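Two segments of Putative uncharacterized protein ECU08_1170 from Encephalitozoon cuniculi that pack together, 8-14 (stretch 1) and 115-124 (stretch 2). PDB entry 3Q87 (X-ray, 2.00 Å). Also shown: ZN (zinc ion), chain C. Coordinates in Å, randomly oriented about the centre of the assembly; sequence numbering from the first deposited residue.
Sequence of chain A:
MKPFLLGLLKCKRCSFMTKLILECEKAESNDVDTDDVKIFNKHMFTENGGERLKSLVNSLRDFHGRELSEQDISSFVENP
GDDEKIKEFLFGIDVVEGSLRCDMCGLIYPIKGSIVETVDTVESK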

# COMPACT_ATOMS: atom_id res chain seq x y z
N LEU A 8 8.19 3.19 -0.98
CA LEU A 8 6.75 3.33 -1.23
C LEU A 8 6.06 4.32 -0.31
O LEU A 8 4.96 4.80 -0.60
N LEU A 9 6.69 4.63 0.81
CA LEU A 9 6.05 5.49 1.80
C LEU A 9 6.53 6.92 1.61
O LEU A 9 7.62 7.14 1.12
N LYS A 10 5.71 7.88 1.99
CA LYS A 10 6.14 9.27 1.97
C LYS A 10 5.51 10.04 3.13
O LYS A 10 4.51 9.60 3.71
N CYS A 11 6.10 11.18 3.46
CA CYS A 11 5.53 12.05 4.47
C CYS A 11 4.19 12.56 3.98
O CYS A 11 4.05 12.99 2.83
N LYS A 12 3.19 12.51 4.84
CA LYS A 12 1.84 12.82 4.40
C LYS A 12 1.57 14.32 4.49
O LYS A 12 0.50 14.79 4.09
N ARG A 13 2.53 15.07 5.03
CA ARG A 13 2.36 16.51 5.23
C ARG A 13 3.14 17.32 4.18
O ARG A 13 2.61 18.25 3.58
N CYS A 14 4.40 16.95 3.97
CA CYS A 14 5.20 17.58 2.92
C CYS A 14 4.62 17.26 1.53
O CYS A 14 4.26 16.13 1.24
N ILE A 115 3.62 -3.06 12.03
CA ILE A 115 2.73 -2.21 11.26
C ILE A 115 3.23 -0.76 11.26
O ILE A 115 3.64 -0.24 12.30
N VAL A 116 3.23 -0.12 10.09
CA VAL A 116 3.57 1.30 10.00
C VAL A 116 2.34 2.16 10.25
O VAL A 116 1.32 2.05 9.57
N GLU A 117 2.45 3.03 11.24
CA GLU A 117 1.33 3.79 11.71
C GLU A 117 1.42 5.21 11.16
O GLU A 117 2.23 6.00 11.62
N THR A 118 0.60 5.54 10.17
CA THR A 118 0.71 6.86 9.56
C THR A 118 -0.46 7.78 9.91
O THR A 118 -0.57 8.90 9.40
N VAL A 119 -1.35 7.30 10.76
CA VAL A 119 -2.54 8.08 11.12
C VAL A 119 -2.27 8.78 12.43
O VAL A 119 -2.39 9.99 12.51
N ASP A 120 -1.89 8.02 13.45
CA ASP A 120 -1.58 8.60 14.76
C ASP A 120 -0.09 8.91 14.84
O ASP A 120 0.72 8.09 15.27
N THR A 121 0.26 10.10 14.38
CA THR A 121 1.65 10.49 14.23
C THR A 121 2.20 11.23 15.45
O THR A 121 1.46 11.62 16.34
N VAL A 122 3.52 11.41 15.46
CA VAL A 122 4.20 12.17 16.49
C VAL A 122 4.98 13.30 15.81
O VAL A 122 5.47 13.13 14.70
N GLU A 123 5.09 14.44 16.48
CA GLU A 123 5.96 15.52 16.02
C GLU A 123 7.31 15.46 16.73
O GLU A 123 7.37 15.13 17.91
N SER A 124 8.38 15.81 16.03
CA SER A 124 9.70 15.76 16.63
C SER A 124 10.39 17.10 16.53
O SER A 124 11.47 17.29 17.10

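The two stretches bury 286 Å² between them, both sides summed, and their backbones stay well apart: the nearest pair of CA atoms, K12 and T118, is 8.0 Å apart. Side chains must therefore span the gap, and L9, K12 and R13 of stretch 1 do so, each with its CA-to-CB bond directed toward stretch 2. V116, T118 and T121 point toward stretch 1 in return, whereas V119 and D120 point away.

The apolar part of the contact is small and buried. L9, in the m,t rotamer (chi1 -75°, chi2 162°), places CD1 4.1 Å from CG1 of V116, whose chi1 is t; this is a van der Waals separation between methyl groups. Its other methyl, CD2, lies 4.5 Å from CG2 of T118 (chi1 p, 76°), a looser approach. A further carbon contact comes from the lysine, with CE of K12 3.9 Å from CG2 of T121 (chi1 p, 53°).

K12 supplies the polar link to the turn after the strand 115-117. Beyond chi1 at 73° (p), its chi2, chi3 and chi4 are all t, so the chain is extended and delivers its ammonium group to backbone carbonyls. NZ of K12 donates to O of T118 at 2.7 Å and, in a weak hydrogen bond, to O of V119 at 3.4 Å. V119 thus takes part through its carbonyl although its side chain points away. Water 1 extends this network: it accepts from NZ of K12 at 3.0 Å, donates to O of V119 at 3.1 Å, and hydrogen-bonds OG1 of T121 at 2.6 Å. Within stretch 2, OE2 of E117 accepts from N of D120 at 2.7 Å and from N of V119 at 3.0 Å, bracing the same turn.

The charged contact is a two-point salt bridge. R13 (t,t,m) donates from NH2 to OE2 of E123 at 2.6 Å and from NH1 to OE1 of E123 at 3.1 Å, with N-H...acceptor angles of 143° and 157°. OE2 lies at the guanidinium edge, near its plane, as expected for paired bonding. The CA-to-CB bond of E123 points sideways, but with chi1 and chi2 both m the carboxylate comes nearer to stretch 1.

C11 (chi1 t) and C14 (chi1 m) make no contact with stretch 2. Their SG atoms each bind zinc at 2.4 Å, with two further ligand atoms elsewhere in the structure. SG of C11 also accepts from N of R13 at 3.3 Å and from N of C14 at 3.4 Å, tying the metal site to the backbone that carries R13.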

# COMPACT_ATOMS: atom_id res chain seq x y z
CB LEU A 8 6.07 1.96 -1.08
CG LEU A 8 6.24 1.04 -2.29
CD1 LEU A 8 6.39 -0.40 -1.90
CD2 LEU A 8 5.07 1.22 -3.24
CB LEU A 9 6.37 5.02 3.21
CG LEU A 9 5.65 3.78 3.76
CD1 LEU A 9 6.40 3.22 4.96
CD2 LEU A 9 4.23 4.11 4.15
CB LYS A 10 5.75 9.94 0.65
CG LYS A 10 4.25 10.19 0.47
CD LYS A 10 3.97 10.93 -0.83
CE LYS A 10 2.51 11.34 -0.96
NZ LYS A 10 2.19 12.52 -0.11
CB CYS A 11 6.44 13.23 4.78
SG CYS A 11 5.66 14.43 5.87
CB LYS A 12 0.82 12.03 5.20
CG LYS A 12 0.66 12.53 6.64
CD LYS A 12 -0.46 11.80 7.34
CE LYS A 12 -0.50 12.17 8.82
NZ LYS A 12 -1.57 11.39 9.51
CB ARG A 13 2.83 16.89 6.63
CG ARG A 13 3.13 18.38 6.76
CD ARG A 13 4.02 18.64 7.96
NE ARG A 13 3.23 18.64 9.17
CZ ARG A 13 3.67 18.28 10.37
NH1 ARG A 13 4.92 17.87 10.54
NH2 ARG A 13 2.83 18.35 11.40
CB CYS A 14 6.67 17.18 3.03
SG CYS A 14 7.45 17.79 4.56
CB ILE A 115 1.32 -2.23 11.83
CG1 ILE A 115 0.78 -3.66 11.80
CG2 ILE A 115 0.42 -1.28 11.03
CD1 ILE A 115 -0.40 -3.89 12.75
CB VAL A 116 4.18 1.68 8.64
CG1 VAL A 116 4.56 3.18 8.63
CG2 VAL A 116 5.39 0.79 8.32
CB GLU A 117 1.36 3.80 13.23
CG GLU A 117 0.50 4.87 13.84
CD GLU A 117 -0.97 4.56 13.66
OE1 GLU A 117 -1.43 3.54 14.20
OE2 GLU A 117 -1.65 5.34 12.97
CB THR A 118 0.86 6.78 8.03
OG1 THR A 118 -0.42 6.47 7.42
CG2 THR A 118 1.93 5.72 7.63
CB VAL A 119 -3.80 7.20 11.25
CG1 VAL A 119 -5.03 8.05 11.62
CG2 VAL A 119 -4.06 6.44 9.95
CB ASP A 120 -2.01 7.66 15.89
CG ASP A 120 -3.52 7.44 15.92
OD1 ASP A 120 -4.27 8.37 15.55
OD2 ASP A 120 -3.96 6.34 16.32
CB THR A 121 1.82 11.37 13.00
OG1 THR A 121 0.89 12.46 13.06
CG2 THR A 121 1.55 10.56 11.74
CB VAL A 122 5.21 11.27 17.25
CG1 VAL A 122 5.78 11.99 18.44
CG2 VAL A 122 4.53 9.99 17.69
CB GLU A 123 5.32 16.87 16.32
CG GLU A 123 3.97 17.08 15.68
CD GLU A 123 4.04 17.09 14.18
OE1 GLU A 123 5.13 17.36 13.63
OE2 GLU A 123 3.00 16.83 13.53
CB SER A 124 10.56 14.69 15.96
OG SER A 124 10.98 15.11 14.67
ZN ZN C . 7.46 15.93 6.15
O HOH W 1 -1.47 12.89 12.13